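Local atomic coordinates of phosphoacetylglucosamine mutase (Aspergillus lentulus, PDB entry 5O9X), a protein that interconverts N-acetylglucosamine 6-phosphate and N-acetylglucosamine 1-phosphate, a step on the way to UDP-N-acetylglucosamine. Residues Thr337-Gly342 with Arg501-Ala506; Ser356-Thr361 with Tyr474-Lys479; Val461-Ala466 with Val513-Glu518. The protein carries 1 engineered substitution. All coordinates share one frame; numbering follows the deposited sequence.

Contact 1 of 3, residues Thr337-Gly342 with Arg501-Ala506; sequences TAYANG and RSFARA. With G16 (1,6-di-O-phosphono-alpha-D-glucopyranose), chain B.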
loop_
_atom_site.group_PDB
_atom_site.type_symbol
_atom_site.label_atom_id
_atom_site.label_comp_id
_atom_site.label_asym_id
_atom_site.label_seq_id
_atom_site.Cartn_x
_atom_site.Cartn_y
_atom_site.Cartn_z
ATOM N N THR A 337 0.613 -8.015 9.847
ATOM C CA THR A 337 -0.797 -8.417 10.028
ATOM C C THR A 337 -0.871 -9.947 10.149
ATOM O O THR A 337 0.143 -10.648 10.004
ATOM C CB THR A 337 -1.741 -7.874 8.935
ATOM O OG1 THR A 337 -1.525 -8.573 7.666
ATOM C CG2 THR A 337 -1.388 -6.370 8.665
ATOM N N ALA A 338 -2.090 -10.456 10.301
ATOM C CA ALA A 338 -2.324 -11.883 10.529
ATOM C C ALA A 338 -2.004 -12.679 9.252
ATOM O O ALA A 338 -1.759 -13.874 9.364
ATOM C CB ALA A 338 -3.785 -12.081 10.999
ATOM N N TYR A 339 -1.890 -12.019 8.080
ATOM C CA TYR A 339 -1.564 -12.721 6.839
ATOM C C TYR A 339 -0.060 -13.045 6.806
ATOM O O TYR A 339 0.374 -13.765 5.870
ATOM C CB TYR A 339 -1.883 -11.814 5.621
ATOM C CG TYR A 339 -3.395 -11.733 5.422
ATOM C CD1 TYR A 339 -4.082 -12.838 4.903
ATOM C CD2 TYR A 339 -4.116 -10.648 5.895
ATOM C CE1 TYR A 339 -5.447 -12.824 4.753
ATOM C CE2 TYR A 339 -5.509 -10.610 5.730
ATOM C CZ TYR A 339 -6.148 -11.737 5.208
ATOM O OH TYR A 339 -7.529 -11.772 5.106
ATOM N N ALA A 340 0.751 -12.469 7.722
ATOM C CA ALA A 340 2.174 -12.792 7.722
ATOM C C ALA A 340 2.418 -14.273 8.003
ATOM O O ALA A 340 1.778 -14.869 8.897
ATOM C CB ALA A 340 2.946 -11.963 8.759
ATOM N N ASN A 341 3.306 -14.872 7.251
ATOM C CA ASN A 341 3.632 -16.282 7.509
ATOM C C ASN A 341 4.200 -16.441 8.937
ATOM O O ASN A 341 5.028 -15.631 9.387
ATOM C CB ASN A 341 4.699 -16.726 6.512
ATOM C CG ASN A 341 4.807 -18.209 6.453
ATOM O OD1 ASN A 341 5.482 -18.812 7.303
ATOM N ND2 ASN A 341 4.114 -18.813 5.505
ATOM N N GLY A 342 3.729 -17.469 9.660
ATOM C CA GLY A 342 4.185 -17.666 11.068
ATOM C C GLY A 342 5.681 -17.782 11.145
ATOM O O GLY A 342 6.219 -17.447 12.152
ATOM N N ARG A 501 -2.711 -22.867 11.486
ATOM C CA ARG A 501 -3.235 -21.544 11.825
ATOM C C ARG A 501 -4.082 -21.069 10.656
ATOM O O ARG A 501 -3.614 -21.051 9.520
ATOM C CB ARG A 501 -2.115 -20.553 12.182
ATOM C CG ARG A 501 -2.582 -19.381 13.083
ATOM C CD ARG A 501 -1.459 -18.417 13.536
ATOM N NE ARG A 501 -1.671 -17.162 12.850
ATOM C CZ ARG A 501 -1.191 -16.880 11.645
ATOM N NH1 ARG A 501 -0.389 -17.726 11.031
ATOM N NH2 ARG A 501 -1.505 -15.749 11.071
ATOM N N SER A 502 -5.341 -20.734 10.946
ATOM C CA SER A 502 -6.248 -20.251 9.892
ATOM C C SER A 502 -7.151 -19.192 10.421
ATOM O O SER A 502 -7.535 -19.223 11.595
ATOM C CB SER A 502 -7.029 -21.436 9.219
ATOM O OG SER A 502 -7.840 -20.940 8.152
ATOM N N PHE A 503 -7.470 -18.176 9.586
ATOM C CA PHE A 503 -8.475 -17.193 9.987
ATOM C C PHE A 503 -9.258 -16.738 8.738
ATOM O O PHE A 503 -8.742 -16.796 7.652
ATOM C CB PHE A 503 -7.922 -15.985 10.717
ATOM C CG PHE A 503 -7.056 -15.103 9.849
ATOM C CD1 PHE A 503 -5.700 -15.512 9.498
ATOM C CD2 PHE A 503 -7.508 -13.842 9.453
ATOM C CE1 PHE A 503 -4.894 -14.676 8.679
ATOM C CE2 PHE A 503 -6.679 -13.016 8.628
ATOM C CZ PHE A 503 -5.411 -13.462 8.210
ATOM N N ALA A 504 -10.497 -16.297 8.951
ATOM C CA ALA A 504 -11.369 -15.797 7.878
ATOM C C ALA A 504 -11.836 -14.368 8.212
ATOM O O ALA A 504 -12.188 -14.066 9.373
ATOM C CB ALA A 504 -12.616 -16.728 7.734
ATOM N N ARG A 505 -11.953 -13.480 7.198
ATOM C CA ARG A 505 -12.443 -12.126 7.493
ATOM C C ARG A 505 -12.951 -11.584 6.160
ATOM O O ARG A 505 -12.476 -11.993 5.063
ATOM C CB ARG A 505 -11.382 -11.154 8.012
ATOM C CG ARG A 505 -10.075 -11.155 7.174
ATOM C CD ARG A 505 -9.077 -10.052 7.625
ATOM N NE ARG A 505 -9.480 -8.714 7.155
ATOM C CZ ARG A 505 -9.308 -8.250 5.895
ATOM N NH1 ARG A 505 -8.809 -9.011 4.903
ATOM N NH2 ARG A 505 -9.674 -7.011 5.611
ATOM N N ALA A 506 -13.913 -10.684 6.276
ATOM C CA ALA A 506 -14.504 -9.982 5.099
ATOM C C ALA A 506 -13.413 -9.080 4.516
ATOM O O ALA A 506 -12.636 -8.396 5.249
ATOM C CB ALA A 506 -15.689 -9.096 5.561
HETATM C C1 G16 B . -5.598 -2.504 -0.145
HETATM C C2 G16 B . -4.996 -1.944 1.140
HETATM C C3 G16 B . -4.078 -3.015 1.811
HETATM C C4 G16 B . -4.768 -4.341 2.083
HETATM C C5 G16 B . -5.339 -4.850 0.766
HETATM C C6 G16 B . -6.302 -6.007 0.899
HETATM O O1 G16 B . -4.540 -2.792 -1.065
HETATM O O2 G16 B . -4.271 -0.689 0.955
HETATM O O3 G16 B . -3.534 -2.430 2.926
HETATM O O4 G16 B . -3.878 -5.419 2.612
HETATM O O5 G16 B . -6.218 -3.875 0.153
HETATM O O6 G16 B . -7.435 -5.537 1.760
HETATM P P G16 B . -8.693 -6.533 1.996
HETATM O O1P G16 B . -8.156 -7.905 2.464
HETATM O O2P G16 B . -9.407 -6.723 0.636
HETATM O O3P G16 B . -9.678 -5.840 2.962
HETATM P "P'" G16 B . -4.432 -2.094 -2.543
HETATM O O1X G16 B . -4.950 -0.636 -2.417
HETATM O O2X G16 B . -5.444 -2.840 -3.472
HETATM O O3X G16 B . -3.060 -2.336 -3.072
HETATM O O HOH W 1 -8.315 -14.287 5.874
#
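The hydroxyl of Tyr-339 is held twice by strand 501-506, once directly and once through water. Arg-505 NH1 donates to Tyr-339 OH over 3.1 Å. The bond is nearly straight (163°), and the oxygen lies in the guanidinium plane. Arg-505 CG, set between its backbone N and carbonyl carbon (chi1 48°), lies 3.3 Å from Tyr-339 OH. The same OH donates to a water, which in turn donates to Phe-503 O. The phenol ring and the guanidinium stand perpendicular.

Phe-503 meets the ring itself in a T-shaped pair. Its CZ sits 3.4 Å above the Tyr-339 plane, over the ring centre, and the planes are 58° apart. The bridging water lies over one face of Phe-503. Over the opposite face lies Ala-338 CB, a CH-pi contact 3.8 Å from the ring centroid.

Arg-505 has a second task. Its NH1 reaches G16 O1P at 2.8 Å, and its NH2 reaches G16 O3P at 2.9 Å. Glu-477 forms a salt bridge with its NE. Tyr-339, bonded to Arg-505, is a second-shell residue that probably helps orient it, in the phosphate-binding site that the C-terminal domain of this mutase family brings to the sugar phosphate.

Contact 2 of 3, residues Ser356-Thr361 with Tyr474-Lys479; sequences SVCTNT and YDAERK. With G16 (1,6-di-O-phosphono-alpha-D-glucopyranose), chain B.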
loop_
_atom_site.group_PDB
_atom_site.type_symbol
_atom_site.label_atom_id
_atom_site.label_comp_id
_atom_site.label_asym_id
_atom_site.label_seq_id
_atom_site.Cartn_x
_atom_site.Cartn_y
_atom_site.Cartn_z
ATOM N N SER A 356 7.599 -7.515 17.619
ATOM C CA SER A 356 6.602 -7.380 16.541
ATOM C C SER A 356 5.202 -7.083 17.093
ATOM O O SER A 356 4.883 -7.379 18.261
ATOM C CB SER A 356 6.590 -8.633 15.647
ATOM O OG SER A 356 6.162 -9.744 16.383
ATOM N N VAL A 357 4.367 -6.437 16.289
ATOM C CA VAL A 357 3.019 -6.059 16.711
ATOM C C VAL A 357 2.149 -6.525 15.526
ATOM O O VAL A 357 2.574 -6.387 14.382
ATOM C CB VAL A 357 2.925 -4.523 16.869
ATOM C CG1 VAL A 357 1.489 -4.086 17.242
ATOM C CG2 VAL A 357 3.912 -4.098 17.967
ATOM N N CYS A 358 0.962 -7.088 15.800
ATOM C CA CYS A 358 0.075 -7.494 14.715
ATOM C C CYS A 358 -1.077 -6.532 14.729
ATOM O O CYS A 358 -1.665 -6.273 15.793
ATOM C CB CYS A 358 -0.388 -8.971 14.978
ATOM S SG CYS A 358 -1.375 -9.617 13.601
ATOM N N THR A 359 -1.419 -5.942 13.591
ATOM C CA THR A 359 -2.523 -4.995 13.495
ATOM C C THR A 359 -3.564 -5.489 12.489
ATOM O O THR A 359 -3.334 -6.489 11.782
ATOM C CB THR A 359 -2.108 -3.554 13.048
ATOM O OG1 THR A 359 -1.759 -3.567 11.655
ATOM C CG2 THR A 359 -0.891 -3.015 13.864
ATOM N N ASN A 360 -4.684 -4.785 12.418
ATOM C CA ASN A 360 -5.680 -5.041 11.339
ATOM C C ASN A 360 -5.060 -4.847 9.945
ATOM O O ASN A 360 -4.093 -4.095 9.801
ATOM C CB ASN A 360 -6.870 -4.046 11.437
ATOM C CG ASN A 360 -7.796 -4.335 12.618
ATOM O OD1 ASN A 360 -7.547 -5.221 13.442
ATOM N ND2 ASN A 360 -8.860 -3.556 12.708
ATOM N N THR A 361 -5.671 -5.483 8.942
ATOM C CA THR A 361 -5.323 -5.287 7.549
ATOM C C THR A 361 -5.589 -3.844 7.133
ATOM O O THR A 361 -6.620 -3.234 7.528
ATOM C CB THR A 361 -6.094 -6.283 6.680
ATOM O OG1 THR A 361 -5.404 -7.520 6.782
ATOM C CG2 THR A 361 -6.135 -5.888 5.207
ATOM N N TYR A 474 -12.274 -9.676 15.207
ATOM C CA TYR A 474 -11.592 -8.883 16.263
ATOM C C TYR A 474 -10.209 -9.512 16.566
ATOM O O TYR A 474 -9.859 -10.550 15.956
ATOM C CB TYR A 474 -12.510 -8.740 17.531
ATOM C CG TYR A 474 -12.699 -10.113 18.170
ATOM C CD1 TYR A 474 -11.826 -10.525 19.207
ATOM C CD2 TYR A 474 -13.701 -11.009 17.720
ATOM C CE1 TYR A 474 -11.929 -11.792 19.811
ATOM C CE2 TYR A 474 -13.791 -12.296 18.282
ATOM C CZ TYR A 474 -12.907 -12.663 19.300
ATOM O OH TYR A 474 -13.047 -13.911 19.861
ATOM N N ASP A 475 -9.394 -8.842 17.425
ATOM C CA ASP A 475 -8.055 -9.305 17.818
ATOM C C ASP A 475 -7.137 -9.277 16.592
ATOM O O ASP A 475 -6.634 -10.329 16.132
ATOM C CB ASP A 475 -8.148 -10.693 18.519
ATOM C CG ASP A 475 -6.790 -11.186 19.036
ATOM O OD1 ASP A 475 -5.829 -10.404 19.104
ATOM O OD2 ASP A 475 -6.641 -12.402 19.177
ATOM N N ALA A 476 -6.952 -8.068 16.051
ATOM C CA ALA A 476 -6.203 -7.888 14.785
ATOM C C ALA A 476 -6.831 -8.804 13.713
ATOM O O ALA A 476 -6.159 -9.423 12.857
ATOM C CB ALA A 476 -4.654 -8.094 14.999
ATOM N N GLU A 477 -8.174 -8.829 13.755
ATOM C CA GLU A 477 -9.018 -9.580 12.847
ATOM C C GLU A 477 -8.754 -11.126 12.827
ATOM O O GLU A 477 -9.079 -11.792 11.853
ATOM C CB GLU A 477 -8.996 -8.938 11.439
ATOM C CG GLU A 477 -9.497 -7.468 11.455
ATOM C CD GLU A 477 -9.274 -6.838 10.100
ATOM O OE1 GLU A 477 -8.097 -6.827 9.652
ATOM O OE2 GLU A 477 -10.254 -6.584 9.394
ATOM N N ARG A 478 -8.132 -11.677 13.873
ATOM C CA ARG A 478 -7.740 -13.099 13.899
ATOM C C ARG A 478 -8.886 -14.032 14.386
ATOM O O ARG A 478 -8.759 -15.252 14.299
ATOM C CB ARG A 478 -6.424 -13.359 14.701
ATOM C CG ARG A 478 -5.250 -12.632 14.033
ATOM C CD ARG A 478 -3.965 -12.649 14.877
ATOM N NE ARG A 478 -4.092 -11.722 16.027
ATOM C CZ ARG A 478 -3.034 -11.476 16.816
ATOM N NH1 ARG A 478 -1.858 -12.043 16.529
ATOM N NH2 ARG A 478 -3.147 -10.665 17.849
ATOM N N LYS A 479 -9.976 -13.451 14.896
ATOM C CA LYS A 479 -11.128 -14.272 15.376
ATOM C C LYS A 479 -12.407 -13.652 14.855
ATOM O O LYS A 479 -12.484 -12.434 14.807
ATOM C CB LYS A 479 -11.105 -14.328 16.925
ATOM C CG LYS A 479 -9.871 -15.110 17.465
ATOM C CD LYS A 479 -9.788 -14.810 18.976
ATOM C CE LYS A 479 -8.825 -15.708 19.753
ATOM N NZ LYS A 479 -7.460 -15.655 19.143
HETATM C C1 G16 B . -5.598 -2.504 -0.145
HETATM C C2 G16 B . -4.996 -1.944 1.140
HETATM C C3 G16 B . -4.078 -3.015 1.811
HETATM C C4 G16 B . -4.768 -4.341 2.083
HETATM C C5 G16 B . -5.339 -4.850 0.766
HETATM C C6 G16 B . -6.302 -6.007 0.899
HETATM O O1 G16 B . -4.540 -2.792 -1.065
HETATM O O2 G16 B . -4.271 -0.689 0.955
HETATM O O3 G16 B . -3.534 -2.430 2.926
HETATM O O4 G16 B . -3.878 -5.419 2.612
HETATM O O5 G16 B . -6.218 -3.875 0.153
HETATM O O6 G16 B . -7.435 -5.537 1.760
HETATM P P G16 B . -8.693 -6.533 1.996
HETATM O O1P G16 B . -8.156 -7.905 2.464
HETATM O O2P G16 B . -9.407 -6.723 0.636
HETATM O O3P G16 B . -9.678 -5.840 2.962
HETATM P "P'" G16 B . -4.432 -2.094 -2.543
HETATM O O1X G16 B . -4.950 -0.636 -2.417
HETATM O O2X G16 B . -5.444 -2.840 -3.472
HETATM O O3X G16 B . -3.060 -2.336 -3.072
HETATM O O HOH W 2 -4.564 -8.748 10.867
HETATM O O HOH W 3 -9.416 -6.454 14.937
HETATM O O HOH W 4 -6.199 -8.758 8.959
HETATM O O HOH W 5 -9.053 -4.340 7.998
#
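Residues Asp-475 to Arg-478 form a type I' beta turn that brings Ala-476 CA within 4.5 Å of Asn-360 CA, in the loop part of 356-361. Tyr-474 and Lys-479 pair through their backbones at the base of this turn. Arg-478 and Lys-479 both face Tyr-474, which makes a classic beta bulge.

Glu-477 carries the polar contact. Its OE1 accepts from Thr-361 N at 2.9 Å, with an angle of 162° at the hydrogen, and is met nearly along its C-O axis. A water bridges the same OE1 to Thr-361 OG1. Another water donates to both Glu-477 OE2 and Thr-361 O. The Asn-360 side chain crosses that of Glu-477 at about a right angle, with Asn-360 CG 3.7 Å from Glu-477 CG. Its OD1 accepts from a water that binds Glu-477 N.

At the other end Ala-476 and Cys-358 meet. Ala-476 CB lies 3.6 Å from Cys-358 O and 3.9 Å from Cys-358 SG. This sulfur has swung anti to its backbone N (chi1 -175°). It sits 3.7 Å above one face of the Arg-478 guanidinium, toward the rim. That guanidinium is fixed side-on by Asp-475: NE bonds to Asp-475 O, and NH2 forms a salt bridge with OD1.

Thr-361 CG2 approaches G16 O4 at 3.5 Å. The arrangement is a hairpin turn of the C-terminal domain docked on domain III beside the ligand pocket.

Contact 3 of 3, residues Val461-Ala466 with Val513-Glu518; sequences VRVEVA and VRVYAE. With G16 (1,6-di-O-phosphono-alpha-D-glucopyranose), chain B.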
loop_
_atom_site.group_PDB
_atom_site.type_symbol
_atom_site.label_atom_id
_atom_site.label_comp_id
_atom_site.label_asym_id
_atom_site.label_seq_id
_atom_site.Cartn_x
_atom_site.Cartn_y
_atom_site.Cartn_z
ATOM N N VAL A 461 -7.734 -18.528 0.147
ATOM C CA VAL A 461 -8.943 -18.884 -0.651
ATOM C C VAL A 461 -9.910 -17.728 -0.586
ATOM O O VAL A 461 -10.237 -17.264 0.541
ATOM C CB VAL A 461 -9.680 -20.111 -0.045
ATOM C CG1 VAL A 461 -10.899 -20.549 -0.950
ATOM C CG2 VAL A 461 -8.728 -21.263 0.110
ATOM N N ARG A 462 -10.398 -17.293 -1.758
ATOM C CA ARG A 462 -11.305 -16.159 -1.812
ATOM C C ARG A 462 -12.681 -16.800 -1.868
ATOM O O ARG A 462 -12.945 -17.587 -2.787
ATOM C CB ARG A 462 -11.046 -15.328 -3.092
ATOM C CG ARG A 462 -11.831 -14.003 -3.289
ATOM C CD ARG A 462 -11.556 -13.519 -4.736
ATOM N NE ARG A 462 -12.190 -12.239 -5.044
ATOM C CZ ARG A 462 -13.500 -12.163 -5.328
ATOM N NH1 ARG A 462 -14.226 -13.281 -5.375
ATOM N NH2 ARG A 462 -14.055 -10.996 -5.570
ATOM N N VAL A 463 -13.521 -16.502 -0.865
ATOM C CA VAL A 463 -14.811 -17.182 -0.732
ATOM C C VAL A 463 -15.925 -16.177 -1.033
ATOM O O VAL A 463 -16.002 -15.140 -0.396
ATOM C CB VAL A 463 -15.032 -17.835 0.678
ATOM C CG1 VAL A 463 -16.438 -18.490 0.774
ATOM C CG2 VAL A 463 -13.877 -18.799 1.028
ATOM N N GLU A 464 -16.802 -16.512 -1.986
ATOM C CA GLU A 464 -17.991 -15.625 -2.253
ATOM C C GLU A 464 -19.124 -15.972 -1.323
ATOM O O GLU A 464 -19.349 -17.133 -1.107
ATOM C CB GLU A 464 -18.396 -15.758 -3.745
ATOM C CG GLU A 464 -17.457 -14.851 -4.514
ATOM C CD GLU A 464 -17.659 -14.810 -5.993
ATOM O OE1 GLU A 464 -18.388 -15.683 -6.534
ATOM O OE2 GLU A 464 -16.989 -13.928 -6.607
ATOM N N VAL A 465 -19.734 -14.981 -0.679
ATOM C CA VAL A 465 -20.849 -15.246 0.247
ATOM C C VAL A 465 -21.984 -14.269 -0.120
ATOM O O VAL A 465 -21.722 -13.247 -0.721
ATOM C CB VAL A 465 -20.392 -15.000 1.742
ATOM C CG1 VAL A 465 -19.288 -15.980 2.152
ATOM C CG2 VAL A 465 -19.917 -13.563 1.906
ATOM N N ALA A 466 -23.218 -14.492 0.348
ATOM C CA ALA A 466 -24.349 -13.520 0.107
ATOM C C ALA A 466 -24.179 -12.247 0.812
ATOM O O ALA A 466 -24.628 -11.179 0.311
ATOM C CB ALA A 466 -25.678 -14.090 0.586
ATOM N N VAL A 513 -15.136 -13.066 1.276
ATOM C CA VAL A 513 -14.477 -13.362 2.520
ATOM C C VAL A 513 -13.133 -14.029 2.157
ATOM O O VAL A 513 -13.111 -15.020 1.379
ATOM C CB VAL A 513 -15.348 -14.290 3.416
ATOM C CG1 VAL A 513 -14.609 -14.751 4.687
ATOM C CG2 VAL A 513 -16.514 -13.411 3.903
ATOM N N ARG A 514 -12.069 -13.624 2.890
ATOM C CA ARG A 514 -10.757 -14.254 2.657
ATOM C C ARG A 514 -10.477 -15.305 3.699
ATOM O O ARG A 514 -10.673 -15.049 4.876
ATOM C CB ARG A 514 -9.641 -13.188 2.750
ATOM C CG ARG A 514 -9.800 -12.051 1.745
ATOM C CD ARG A 514 -8.482 -11.261 1.571
ATOM N NE ARG A 514 -8.683 -10.041 0.722
ATOM C CZ ARG A 514 -8.859 -10.067 -0.614
ATOM N NH1 ARG A 514 -8.939 -11.261 -1.269
ATOM N NH2 ARG A 514 -8.994 -8.876 -1.280
ATOM N N VAL A 515 -9.927 -16.439 3.253
ATOM C CA VAL A 515 -9.461 -17.469 4.180
ATOM C C VAL A 515 -7.961 -17.584 3.981
ATOM O O VAL A 515 -7.495 -17.776 2.844
ATOM C CB VAL A 515 -10.150 -18.824 3.884
ATOM C CG1 VAL A 515 -9.494 -19.984 4.671
ATOM C CG2 VAL A 515 -11.675 -18.691 4.226
ATOM N N TYR A 516 -7.266 -17.622 5.106
ATOM C CA TYR A 516 -5.834 -17.895 5.073
ATOM C C TYR A 516 -5.600 -19.138 5.927
ATOM O O TYR A 516 -6.219 -19.301 6.995
ATOM C CB TYR A 516 -5.138 -16.663 5.713
ATOM C CG TYR A 516 -3.632 -16.932 5.925
ATOM C CD1 TYR A 516 -2.755 -16.796 4.847
ATOM C CD2 TYR A 516 -3.132 -17.443 7.171
ATOM C CE1 TYR A 516 -1.339 -17.067 5.000
ATOM C CE2 TYR A 516 -1.722 -17.728 7.324
ATOM C CZ TYR A 516 -0.859 -17.544 6.224
ATOM O OH TYR A 516 0.528 -17.850 6.320
ATOM N N ALA A 517 -4.679 -20.021 5.490
ATOM C CA ALA A 517 -4.277 -21.119 6.336
ATOM C C ALA A 517 -2.774 -21.325 6.127
ATOM O O ALA A 517 -2.307 -21.193 5.020
ATOM C CB ALA A 517 -5.071 -22.401 6.042
ATOM N N GLU A 518 -2.086 -21.685 7.184
ATOM C CA GLU A 518 -0.730 -22.188 7.111
ATOM C C GLU A 518 -0.649 -23.497 7.965
ATOM O O GLU A 518 -1.436 -23.696 8.905
ATOM C CB GLU A 518 0.284 -21.134 7.550
ATOM C CG GLU A 518 0.101 -20.700 9.016
ATOM C CD GLU A 518 1.050 -19.581 9.446
ATOM O OE1 GLU A 518 1.474 -18.785 8.538
ATOM O OE2 GLU A 518 1.295 -19.453 10.692
HETATM C C1 G16 B . -5.598 -2.504 -0.145
HETATM C C2 G16 B . -4.996 -1.944 1.140
HETATM C C3 G16 B . -4.078 -3.015 1.811
HETATM C C4 G16 B . -4.768 -4.341 2.083
HETATM C C5 G16 B . -5.339 -4.850 0.766
HETATM C C6 G16 B . -6.302 -6.007 0.899
HETATM O O1 G16 B . -4.540 -2.792 -1.065
HETATM O O2 G16 B . -4.271 -0.689 0.955
HETATM O O3 G16 B . -3.534 -2.430 2.926
HETATM O O4 G16 B . -3.878 -5.419 2.612
HETATM O O5 G16 B . -6.218 -3.875 0.153
HETATM O O6 G16 B . -7.435 -5.537 1.760
HETATM P P G16 B . -8.693 -6.533 1.996
HETATM O O1P G16 B . -8.156 -7.905 2.464
HETATM O O2P G16 B . -9.407 -6.723 0.636
HETATM O O3P G16 B . -9.678 -5.840 2.962
HETATM P "P'" G16 B . -4.432 -2.094 -2.543
HETATM O O1X G16 B . -4.950 -0.636 -2.417
HETATM O O2X G16 B . -5.444 -2.840 -3.472
HETATM O O3X G16 B . -3.060 -2.336 -3.072
#
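Arg-514 stands across from Arg-462 as a non-hydrogen-bonded antiparallel pair, and its side chain runs from the sheet to the bound ligand. CB packs against the hydroxyl of Tyr-339. CG is anti to the carbonyl carbon (chi1 -59°), and from there the chain is extended as far as NE. CD comes within 3.5 Å of G16 O1P. NE donates to the same O1P at 2.8 Å, and NH2 donates to G16 O2P at 2.9 Å. The phosphorus lies in the guanidinium plane, at its edge, so NE and NH2, on one side of the guanidinium, take two oxygens of one phosphate. NH1 lies 4.5 Å from Arg-462 CG, a loose contact.

Arg-462 NH1 forms a salt bridge with Glu-464 OE2. Glu-510 forms salt bridges with Arg-514 NH2 and Arg-462 NE, which probably offsets the repulsion between the two like charges.

Two hydrogen-bonded pairs flank the arginines, Val-461 with Val-515 and Val-463 with Val-513. Each makes both of its N-H to O bonds, the shortest being Val-463 N to Val-513 O at 2.7 Å. These valines point to the face away from the arginines. There Val-463 CG2 meets Val-515 CG2 at 3.9 Å. Beyond the strand, Val-465 CG2 meets Val-513 CG2 at 3.9 Å. Helix 522-539 packs on this apolar face: Ala-533 touches Val-461, Val-532 touches Val-515 and Val-536 touches Val-513.

The result is a two-faced antiparallel sheet, typical of the C-terminal domain of phosphohexomutases: a helix covers one face, and the other supplies a phosphate-binding arginine.

How the contacts relate
Contacts 1 and 2 both join domain III to the C-terminal domain, with centres about 8 Å apart. Contact 3 lies within the C-terminal domain, its centre about 11 Å from that of contact 1 and about 17 Å from that of contact 2. Strand 513-518 is central in the three-stranded antiparallel sheet, between 458-463 and 501-506, so contacts 1 and 3 share that sheet. The domain III side of contact 1 follows strand 332-337, and that of contact 2 includes its sheet neighbour 356-359. Along the chain, contact 2 is nested inside contact 1, and contact 3 crosses both. All three touch G16, so the interface and the sheet help to build one ligand pocket.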